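Protein-glutamine gamma-glutamyltransferase (Pseudomonas aeruginosa PAO1, PDB 6G49) shows transglutaminase activity in vitro through its periplasmic domain, joining glutamine and lysine side chains of proteins with release of ammonium, and is critical for the viability of the bacterium. Local coordinates at residues L163-R173 with E291-S301; V34-A42 with Q114-F122. One frame throughout, in Å; residues are numbered along the deposited sequence.

Contact 1: residues L163-R173 with E291-S301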
loop_
_atom_site.group_PDB
_atom_site.type_symbol
_atom_site.label_atom_id
_atom_site.label_comp_id
_atom_site.label_asym_id
_atom_site.label_seq_id
_atom_site.Cartn_x
_atom_site.Cartn_y
_atom_site.Cartn_z
ATOM N N LEU A 163 5.226 9.236 -13.570
ATOM C CA LEU A 163 6.566 8.672 -13.306
ATOM C C LEU A 163 7.029 9.186 -11.949
ATOM O O LEU A 163 7.040 10.371 -11.692
ATOM C CB LEU A 163 7.494 9.133 -14.432
ATOM C CG LEU A 163 8.944 8.695 -14.345
ATOM C CD1 LEU A 163 9.048 7.193 -14.395
ATOM C CD2 LEU A 163 9.730 9.311 -15.514
ATOM N N ARG A 164 7.380 8.254 -11.078
ATOM C CA ARG A 164 7.782 8.594 -9.735
ATOM C C ARG A 164 9.231 8.337 -9.388
ATOM O O ARG A 164 9.676 7.208 -9.345
ATOM C CB ARG A 164 6.900 7.852 -8.739
ATOM C CG ARG A 164 5.426 7.939 -9.054
ATOM C CD ARG A 164 4.601 7.395 -7.918
ATOM N NE ARG A 164 4.375 5.968 -8.059
ATOM C CZ ARG A 164 4.441 5.118 -7.053
ATOM N NH1 ARG A 164 4.734 5.579 -5.851
ATOM N NH2 ARG A 164 4.224 3.825 -7.250
ATOM N N GLU A 165 9.942 9.422 -9.133
ATOM C CA GLU A 165 11.316 9.381 -8.704
ATOM C C GLU A 165 12.178 8.491 -9.617
ATOM O O GLU A 165 12.803 7.534 -9.160
ATOM C CB GLU A 165 11.376 8.927 -7.239
ATOM C CG GLU A 165 12.212 9.797 -6.386
ATOM C CD GLU A 165 12.508 9.358 -4.962
ATOM O OE1 GLU A 165 11.764 8.508 -4.384
ATOM O OE2 GLU A 165 13.499 9.877 -4.433
ATOM N N SER A 166 12.297 8.826 -10.903
ATOM C CA SER A 166 13.133 8.068 -11.815
ATOM C C SER A 166 14.598 8.056 -11.339
ATOM O O SER A 166 15.285 7.082 -11.594
ATOM C CB SER A 166 13.006 8.563 -13.238
ATOM O OG SER A 166 13.383 9.911 -13.278
ATOM N N SER A 167 15.053 9.145 -10.705
ATOM C CA SER A 167 16.310 9.229 -9.941
ATOM C C SER A 167 15.995 9.354 -8.458
ATOM O O SER A 167 15.233 10.199 -8.084
ATOM C CB SER A 167 17.138 10.441 -10.350
ATOM O OG SER A 167 17.591 10.219 -11.649
ATOM N N ILE A 168 16.523 8.449 -7.660
ATOM C CA ILE A 168 16.107 8.317 -6.243
ATOM C C ILE A 168 17.130 9.063 -5.388
ATOM O O ILE A 168 18.350 8.978 -5.603
ATOM C CB ILE A 168 15.896 6.838 -5.892
ATOM C CG1 ILE A 168 15.129 6.689 -4.573
ATOM C CG2 ILE A 168 17.210 6.054 -5.892
ATOM C CD1 ILE A 168 14.889 5.247 -4.173
ATOM N N ASP A 169 16.611 9.824 -4.433
ATOM C CA ASP A 169 17.407 10.413 -3.422
ATOM C C ASP A 169 18.177 9.310 -2.688
ATOM O O ASP A 169 17.608 8.288 -2.326
ATOM C CB ASP A 169 16.557 11.138 -2.382
ATOM C CG ASP A 169 17.365 11.934 -1.395
ATOM O OD1 ASP A 169 18.024 11.353 -0.486
ATOM O OD2 ASP A 169 17.240 13.132 -1.448
ATOM N N PRO A 170 19.509 9.421 -2.489
ATOM C CA PRO A 170 20.253 8.362 -1.773
ATOM C C PRO A 170 19.748 8.013 -0.383
ATOM O O PRO A 170 19.817 6.845 -0.035
ATOM C CB PRO A 170 21.710 8.912 -1.756
ATOM C CG PRO A 170 21.510 10.377 -1.921
ATOM C CD PRO A 170 20.377 10.527 -2.908
ATOM N N ARG A 171 19.204 8.978 0.351
ATOM C CA ARG A 171 18.647 8.725 1.670
ATOM C C ARG A 171 17.396 7.841 1.537
ATOM O O ARG A 171 17.216 6.942 2.343
ATOM C CB ARG A 171 18.313 10.012 2.406
ATOM C CG ARG A 171 19.524 10.842 2.805
ATOM C CD ARG A 171 19.072 12.252 3.182
ATOM N NE ARG A 171 18.301 12.864 2.120
ATOM C CZ ARG A 171 17.802 14.101 2.143
ATOM N NH1 ARG A 171 17.934 14.847 3.224
ATOM N NH2 ARG A 171 17.170 14.581 1.083
ATOM N N THR A 172 16.556 8.149 0.551
ATOM C CA THR A 172 15.332 7.362 0.306
ATOM C C THR A 172 15.675 5.922 -0.092
ATOM O O THR A 172 15.096 4.940 0.364
ATOM C CB THR A 172 14.467 8.023 -0.764
ATOM O OG1 THR A 172 14.237 9.342 -0.276
ATOM C CG2 THR A 172 13.145 7.306 -0.883
ATOM N N ARG A 173 16.663 5.794 -0.969
ATOM C CA ARG A 173 17.170 4.494 -1.372
ATOM C C ARG A 173 17.646 3.692 -0.148
ATOM O O ARG A 173 17.276 2.524 0.008
ATOM C CB ARG A 173 18.246 4.641 -2.442
ATOM C CG ARG A 173 18.638 3.357 -3.131
ATOM C CD ARG A 173 19.664 3.673 -4.247
ATOM N NE ARG A 173 19.912 2.601 -5.139
ATOM C CZ ARG A 173 20.447 2.823 -6.341
ATOM N NH1 ARG A 173 20.710 4.069 -6.711
ATOM N NH2 ARG A 173 20.667 1.818 -7.137
ATOM N N GLU A 291 5.302 -1.061 -3.093
ATOM C CA GLU A 291 5.965 -0.436 -4.267
ATOM C C GLU A 291 7.464 -0.647 -4.129
ATOM O O GLU A 291 8.033 -0.669 -3.004
ATOM C CB GLU A 291 5.562 1.024 -4.475
ATOM C CG GLU A 291 5.915 1.946 -3.344
ATOM C CD GLU A 291 5.347 3.351 -3.497
ATOM O OE1 GLU A 291 5.617 4.197 -2.640
ATOM O OE2 GLU A 291 4.608 3.580 -4.465
ATOM N N TYR A 292 8.099 -0.782 -5.285
ATOM C CA TYR A 292 9.527 -0.995 -5.350
ATOM C C TYR A 292 10.108 -0.044 -6.403
ATOM O O TYR A 292 9.441 0.387 -7.356
ATOM C CB TYR A 292 9.863 -2.459 -5.640
ATOM C CG TYR A 292 9.511 -2.946 -7.028
ATOM C CD1 TYR A 292 8.196 -3.252 -7.392
ATOM C CD2 TYR A 292 10.473 -2.974 -8.012
ATOM C CE1 TYR A 292 7.894 -3.598 -8.710
ATOM C CE2 TYR A 292 10.170 -3.346 -9.318
ATOM C CZ TYR A 292 8.889 -3.651 -9.661
ATOM O OH TYR A 292 8.708 -4.018 -10.963
ATOM N N TRP A 293 11.415 0.161 -6.284
ATOM C CA TRP A 293 12.104 1.128 -7.108
ATOM C C TRP A 293 13.124 0.431 -7.991
ATOM O O TRP A 293 13.830 -0.485 -7.569
ATOM C CB TRP A 293 12.817 2.163 -6.223
ATOM C CG TRP A 293 13.448 3.265 -7.025
ATOM C CD1 TRP A 293 12.856 4.414 -7.488
ATOM C CD2 TRP A 293 14.808 3.283 -7.506
ATOM N NE1 TRP A 293 13.756 5.112 -8.259
ATOM C CE2 TRP A 293 14.944 4.439 -8.293
ATOM C CE3 TRP A 293 15.881 2.402 -7.377
ATOM C CZ2 TRP A 293 16.145 4.780 -8.921
ATOM C CZ3 TRP A 293 17.063 2.716 -8.027
ATOM C CH2 TRP A 293 17.199 3.919 -8.730
ATOM N N GLN A 294 13.245 0.990 -9.181
ATOM C CA GLN A 294 14.362 0.602 -10.071
ATOM C C GLN A 294 14.751 1.823 -10.888
ATOM O O GLN A 294 13.997 2.771 -11.084
ATOM C CB GLN A 294 13.951 -0.584 -10.941
ATOM C CG GLN A 294 12.969 -0.229 -12.038
ATOM C CD GLN A 294 12.363 -1.481 -12.595
ATOM O OE1 GLN A 294 11.177 -1.759 -12.402
ATOM N NE2 GLN A 294 13.200 -2.264 -13.257
ATOM N N PRO A 295 16.007 1.851 -11.367
ATOM C CA PRO A 295 16.452 2.941 -12.223
ATOM C C PRO A 295 15.548 3.161 -13.431
ATOM O O PRO A 295 15.008 2.243 -13.980
ATOM C CB PRO A 295 17.851 2.459 -12.670
ATOM C CG PRO A 295 18.333 1.589 -11.522
ATOM C CD PRO A 295 17.075 0.888 -11.034
ATOM N N GLU A 296 15.352 4.438 -13.744
ATOM C CA GLU A 296 14.633 4.913 -14.925
ATOM C C GLU A 296 13.111 4.773 -14.777
ATOM O O GLU A 296 12.393 5.728 -15.059
ATOM C CB GLU A 296 15.111 4.201 -16.188
ATOM C CG GLU A 296 16.578 4.497 -16.489
ATOM C CD GLU A 296 16.984 4.293 -17.939
ATOM O OE1 GLU A 296 16.541 3.291 -18.536
ATOM O OE2 GLU A 296 17.734 5.143 -18.470
ATOM N N GLN A 297 12.628 3.578 -14.422
ATOM C CA GLN A 297 11.191 3.366 -14.295
ATOM C C GLN A 297 10.640 4.007 -13.009
ATOM O O GLN A 297 9.422 4.267 -12.934
ATOM C CB GLN A 297 10.900 1.882 -14.429
ATOM C CG GLN A 297 11.291 1.354 -15.811
ATOM C CD GLN A 297 10.822 -0.066 -15.982
ATOM O OE1 GLN A 297 9.624 -0.342 -16.029
ATOM N NE2 GLN A 297 11.768 -0.988 -16.056
ATOM N N GLY A 298 11.510 4.217 -12.019
ATOM C CA GLY A 298 11.123 4.737 -10.747
ATOM C C GLY A 298 10.293 3.724 -9.959
ATOM O O GLY A 298 10.532 2.498 -10.036
ATOM N N TRP A 299 9.388 4.259 -9.122
ATOM C CA TRP A 299 8.566 3.396 -8.231
ATOM C C TRP A 299 7.426 2.773 -9.040
ATOM O O TRP A 299 6.730 3.477 -9.779
ATOM C CB TRP A 299 8.021 4.178 -7.053
ATOM C CG TRP A 299 9.033 4.681 -6.067
ATOM C CD1 TRP A 299 9.624 5.905 -6.035
ATOM C CD2 TRP A 299 9.592 3.952 -4.969
ATOM N NE1 TRP A 299 10.509 5.977 -4.992
ATOM C CE2 TRP A 299 10.539 4.786 -4.329
ATOM C CE3 TRP A 299 9.408 2.643 -4.478
ATOM C CZ2 TRP A 299 11.182 4.413 -3.141
ATOM C CZ3 TRP A 299 10.107 2.271 -3.347
ATOM C CH2 TRP A 299 10.985 3.127 -2.694
ATOM N N LEU A 300 7.204 1.471 -8.844
ATOM C CA LEU A 300 6.070 0.758 -9.395
ATOM C C LEU A 300 5.359 0.025 -8.273
ATOM O O LEU A 300 5.996 -0.583 -7.408
ATOM C CB LEU A 300 6.532 -0.242 -10.453
ATOM C CG LEU A 300 7.195 0.375 -11.708
ATOM C CD1 LEU A 300 7.711 -0.734 -12.585
ATOM C CD2 LEU A 300 6.246 1.288 -12.451
ATOM N N SER A 301 4.022 0.085 -8.282
ATOM C CA SER A 301 3.229 -0.559 -7.257
ATOM C C SER A 301 2.842 -1.961 -7.702
ATOM O O SER A 301 2.591 -2.201 -8.879
ATOM C CB SER A 301 1.972 0.235 -6.985
ATOM O OG SER A 301 2.298 1.539 -6.532
HETATM O O HOH W 1 7.269 5.363 -11.621
HETATM O O HOH W 2 3.742 3.636 -9.916
#

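Contact 2: residues V34-A42 with Q114-F122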
loop_
_atom_site.group_PDB
_atom_site.type_symbol
_atom_site.label_atom_id
_atom_site.label_comp_id
_atom_site.label_asym_id
_atom_site.label_seq_id
_atom_site.Cartn_x
_atom_site.Cartn_y
_atom_site.Cartn_z
ATOM N N VAL A 34 -11.527 6.402 17.650
ATOM C CA VAL A 34 -11.762 6.581 16.179
ATOM C C VAL A 34 -10.996 5.460 15.455
ATOM O O VAL A 34 -9.767 5.513 15.307
ATOM C CB VAL A 34 -11.368 8.009 15.726
ATOM C CG1 VAL A 34 -11.390 8.210 14.218
ATOM C CG2 VAL A 34 -12.236 9.069 16.397
ATOM N N THR A 35 -11.733 4.412 15.066
ATOM C CA THR A 35 -11.235 3.296 14.248
ATOM C C THR A 35 -10.639 3.827 12.934
ATOM O O THR A 35 -11.150 4.793 12.343
ATOM C CB THR A 35 -12.379 2.339 13.894
ATOM O OG1 THR A 35 -12.866 1.770 15.107
ATOM C CG2 THR A 35 -11.980 1.228 12.948
ATOM N N GLY A 36 -9.527 3.242 12.493
ATOM C CA GLY A 36 -8.905 3.718 11.246
ATOM C C GLY A 36 -7.470 3.255 11.174
ATOM O O GLY A 36 -6.972 2.513 12.080
ATOM N N LEU A 37 -6.805 3.586 10.063
ATOM C CA LEU A 37 -5.428 3.275 9.884
ATOM C C LEU A 37 -4.590 4.103 10.842
ATOM O O LEU A 37 -4.865 5.270 11.016
ATOM C CB LEU A 37 -4.949 3.636 8.473
ATOM C CG LEU A 37 -5.467 2.747 7.357
ATOM C CD1 LEU A 37 -5.128 3.403 6.017
ATOM C CD2 LEU A 37 -4.832 1.373 7.462
ATOM N N SER A 38 -3.497 3.519 11.311
ATOM C CA SER A 38 -2.534 4.281 12.080
ATOM C C SER A 38 -1.167 4.193 11.413
ATOM O O SER A 38 -1.062 3.665 10.297
ATOM C CB SER A 38 -2.506 3.760 13.479
ATOM O OG SER A 38 -1.877 2.549 13.489
ATOM N N GLU A 39 -0.159 4.775 12.075
ATOM C CA GLU A 39 1.136 5.006 11.475
ATOM C C GLU A 39 1.965 3.727 11.417
ATOM O O GLU A 39 3.031 3.711 10.761
ATOM C CB GLU A 39 1.934 6.090 12.193
ATOM C CG GLU A 39 2.376 5.691 13.570
ATOM C CD GLU A 39 1.322 5.554 14.643
ATOM O OE1 GLU A 39 0.227 6.175 14.514
ATOM O OE2 GLU A 39 1.633 4.878 15.659
ATOM N N SER A 40 1.528 2.658 12.080
ATOM C CA SER A 40 2.303 1.399 12.064
ATOM C C SER A 40 1.330 0.232 11.929
ATOM O O SER A 40 0.063 0.369 12.101
ATOM C CB SER A 40 3.166 1.294 13.286
ATOM O OG SER A 40 2.354 1.014 14.398
ATOM N N MET A 41 1.854 -0.903 11.546
ATOM C CA MET A 41 1.042 -2.085 11.604
ATOM C C MET A 41 1.887 -3.350 11.608
ATOM O O MET A 41 2.902 -3.514 10.957
ATOM C CB MET A 41 0.113 -2.163 10.410
ATOM C CG MET A 41 0.863 -2.190 9.128
ATOM S SD MET A 41 -0.385 -2.208 7.893
ATOM C CE MET A 41 -0.182 -3.887 7.341
ATOM N N ALA A 42 1.377 -4.265 12.424
ATOM C CA ALA A 42 1.833 -5.607 12.443
ATOM C C ALA A 42 0.906 -6.437 11.568
ATOM O O ALA A 42 -0.266 -6.101 11.502
ATOM C CB ALA A 42 1.807 -6.101 13.848
ATOM N N GLN A 114 -14.523 10.961 6.664
ATOM C CA GLN A 114 -14.919 10.928 8.062
ATOM C C GLN A 114 -13.695 11.222 8.906
ATOM O O GLN A 114 -12.546 11.044 8.478
ATOM C CB GLN A 114 -15.453 9.554 8.423
ATOM C CG GLN A 114 -16.675 9.108 7.637
ATOM C CD GLN A 114 -17.835 10.024 7.932
ATOM O OE1 GLN A 114 -18.337 10.104 9.071
ATOM N NE2 GLN A 114 -18.151 10.810 6.937
ATOM N N PRO A 115 -13.874 11.681 10.152
ATOM C CA PRO A 115 -12.723 11.880 11.033
ATOM C C PRO A 115 -11.892 10.594 11.174
ATOM O O PRO A 115 -12.456 9.510 11.324
ATOM C CB PRO A 115 -13.383 12.216 12.386
ATOM C CG PRO A 115 -14.702 12.790 12.003
ATOM C CD PRO A 115 -15.153 12.003 10.792
ATOM N N SER A 116 -10.575 10.770 10.995
ATOM C CA SER A 116 -9.587 9.671 11.115
ATOM C C SER A 116 -8.697 9.802 12.373
ATOM O O SER A 116 -8.024 8.841 12.733
ATOM C CB SER A 116 -8.717 9.629 9.903
ATOM O OG SER A 116 -7.961 10.801 9.829
ATOM N N SER A 117 -8.653 10.991 12.956
ATOM C CA SER A 117 -7.683 11.375 13.964
ATOM C C SER A 117 -6.249 11.149 13.482
ATOM O O SER A 117 -5.345 10.943 14.295
ATOM C CB SER A 117 -7.964 10.650 15.272
ATOM O OG SER A 117 -9.205 11.049 15.798
ATOM N N GLN A 118 -6.016 11.209 12.167
ATOM C CA GLN A 118 -4.725 11.100 11.568
ATOM C C GLN A 118 -4.559 12.167 10.496
ATOM O O GLN A 118 -5.541 12.663 9.917
ATOM C CB GLN A 118 -4.446 9.697 10.998
ATOM C CG GLN A 118 -4.527 8.562 11.998
ATOM C CD GLN A 118 -3.358 8.563 12.961
ATOM O OE1 GLN A 118 -2.457 9.396 12.901
ATOM N NE2 GLN A 118 -3.332 7.527 13.795
ATOM N N PRO A 119 -3.334 12.599 10.181
ATOM C CA PRO A 119 -3.126 13.672 9.214
ATOM C C PRO A 119 -2.898 13.293 7.751
ATOM O O PRO A 119 -2.021 13.843 7.135
ATOM C CB PRO A 119 -1.848 14.313 9.781
ATOM C CG PRO A 119 -1.012 13.165 10.280
ATOM C CD PRO A 119 -2.049 12.196 10.820
ATOM N N TRP A 120 -3.567 12.244 7.249
ATOM C CA TRP A 120 -3.400 11.703 5.913
ATOM C C TRP A 120 -4.706 11.884 5.149
ATOM O O TRP A 120 -5.763 11.526 5.714
ATOM C CB TRP A 120 -3.013 10.209 5.956
ATOM C CG TRP A 120 -1.908 10.001 6.951
ATOM C CD1 TRP A 120 -0.762 10.738 7.045
ATOM C CD2 TRP A 120 -1.842 9.013 7.999
ATOM N NE1 TRP A 120 0.001 10.284 8.091
ATOM C CE2 TRP A 120 -0.634 9.238 8.705
ATOM C CE3 TRP A 120 -2.666 7.961 8.417
ATOM C CZ2 TRP A 120 -0.251 8.468 9.803
ATOM C CZ3 TRP A 120 -2.315 7.227 9.534
ATOM C CH2 TRP A 120 -1.117 7.474 10.219
ATOM N N LEU A 121 -4.641 12.416 3.932
ATOM C CA LEU A 121 -5.814 12.410 3.064
ATOM C C LEU A 121 -5.676 11.220 2.116
ATOM O O LEU A 121 -4.584 10.896 1.599
ATOM C CB LEU A 121 -5.888 13.719 2.285
ATOM C CG LEU A 121 -6.032 15.005 3.100
ATOM C CD1 LEU A 121 -6.489 16.144 2.203
ATOM C CD2 LEU A 121 -6.911 14.858 4.300
ATOM N N PHE A 122 -6.798 10.572 1.865
ATOM C CA PHE A 122 -6.815 9.410 1.002
ATOM C C PHE A 122 -6.957 9.840 -0.459
ATOM O O PHE A 122 -7.803 10.701 -0.777
ATOM C CB PHE A 122 -7.973 8.501 1.391
ATOM C CG PHE A 122 -8.092 8.239 2.861
ATOM C CD1 PHE A 122 -7.014 7.737 3.566
ATOM C CD2 PHE A 122 -9.236 8.589 3.569
ATOM C CE1 PHE A 122 -7.080 7.595 4.929
ATOM C CE2 PHE A 122 -9.324 8.311 4.916
ATOM C CZ PHE A 122 -8.247 7.802 5.598
HETATM O O HOH W 3 -7.241 6.299 11.722
HETATM O O HOH W 4 -5.661 5.656 14.080
HETATM O O HOH W 5 -1.847 6.499 16.118
HETATM O O HOH W 6 -0.078 9.244 14.023
#

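Contact 1: residues L163-R173 with E291-S301
Arg-164 crosses Trp-299 at about a right angle, and following it outward from the backbone shows how a single side chain binds the short strand 163-164 to a hairpin. Its CB faces CB of Trp-299 at 4.2 Å. A bend at chi3 (-89°) then turns the guanidinium flat over that same carbon, with CZ 3.7 Å from Trp-299 CB. NE forms a salt bridge with Asp-125. NH1 and NH2 both form a salt bridge with Glu-291 OE2, which sits at the edge of the group: the NH1 separation is doubtfully short as modelled, and the NH2 bond is weak. Arg-74 and Arg-262 also bridge this carboxylate, so several positive groups share it. NH2 gives a bond to a water that donates to Trp-299 O.

The backbone beside this arginine joins in, Trp-299 N giving a 3.0 Å bond to Arg-164 O. Both indoles then hold Glu-165. Trp-293 NE1 reaches Glu-165 O at 2.8 Å, in the ring plane, while Trp-299 NE1 meets Glu-165 OE1 at 2.9 Å on the anti side but tilted out of the carboxylate plane, N-H...O angle 168°. Ile-168 CG2 makes a CH-pi contact over the six-membered ring of Trp-293, 3.5 Å from its centroid. What is gripped is the antiparallel beta hairpin 291-301 of the transglutaminase-like core, whose second strand leads to Asp-303, an active-site residue by similarity.

Contact 2: residues V34-A42 with Q114-F122
Val-34, the first modelled residue and poorly ordered, places CG1 3.3 Å from Pro-115 O, beside an ST turn in which Ser-116 OG accepts from Gln-118 N. The contact is a worked case of two loops joined through water. Gly-36 follows, at backbone angles that only glycine takes easily, and leads to Leu-37, whose side chain packs on Ile-46 and Leu-49 of helix 45-50 and is about 8 Å from that of Cys-243, the nucleophile by similarity. The carbonyl of Leu-37 points at about a right angle to the start of the side chain: its O receives a water at 2.7 Å that also donates to Ser-116 O, and a second, longer water bond leads to Gln-118 NE2. Gln-118 CG packs 3.5 Å from Leu-37 O.

From here the backbone runs past the edge of Trp-120, one of whose two deposited conformers brings CH2 to 3.4 Å from Glu-39 N. Glu-39 itself bends at chi2 (-70°), and this bend turns its carboxylate to the Gln-118 amide, the two planes 57° apart. Two waters span them, both donating to Glu-39 OE1: one accepts from Gln-118 NE2 at 2.9 Å, the other donates to Gln-118 OE1 at 2.6 Å.

From the N terminus the chain first passes through helix 45-50 and a run of strands before 114-122 returns to 34-42, so contact 2 closes a 71-residue loop rich in strand. Contact 1 opens only later, at 163, and closes at 291 after 117 residues that hold helices 185-197, 201-214, 230-238 and 243-256. The two loops therefore follow in series and neither nest nor cross. Cys-243 and His-287 fall within the second, and Asp-303 comes shortly after it closes. Both contacts reach one antiparallel sheet, contact 2 by strands 40-41 and 120-124, contact 1 by 286-294 and 298-302, yet their centres lie about 26 Å apart.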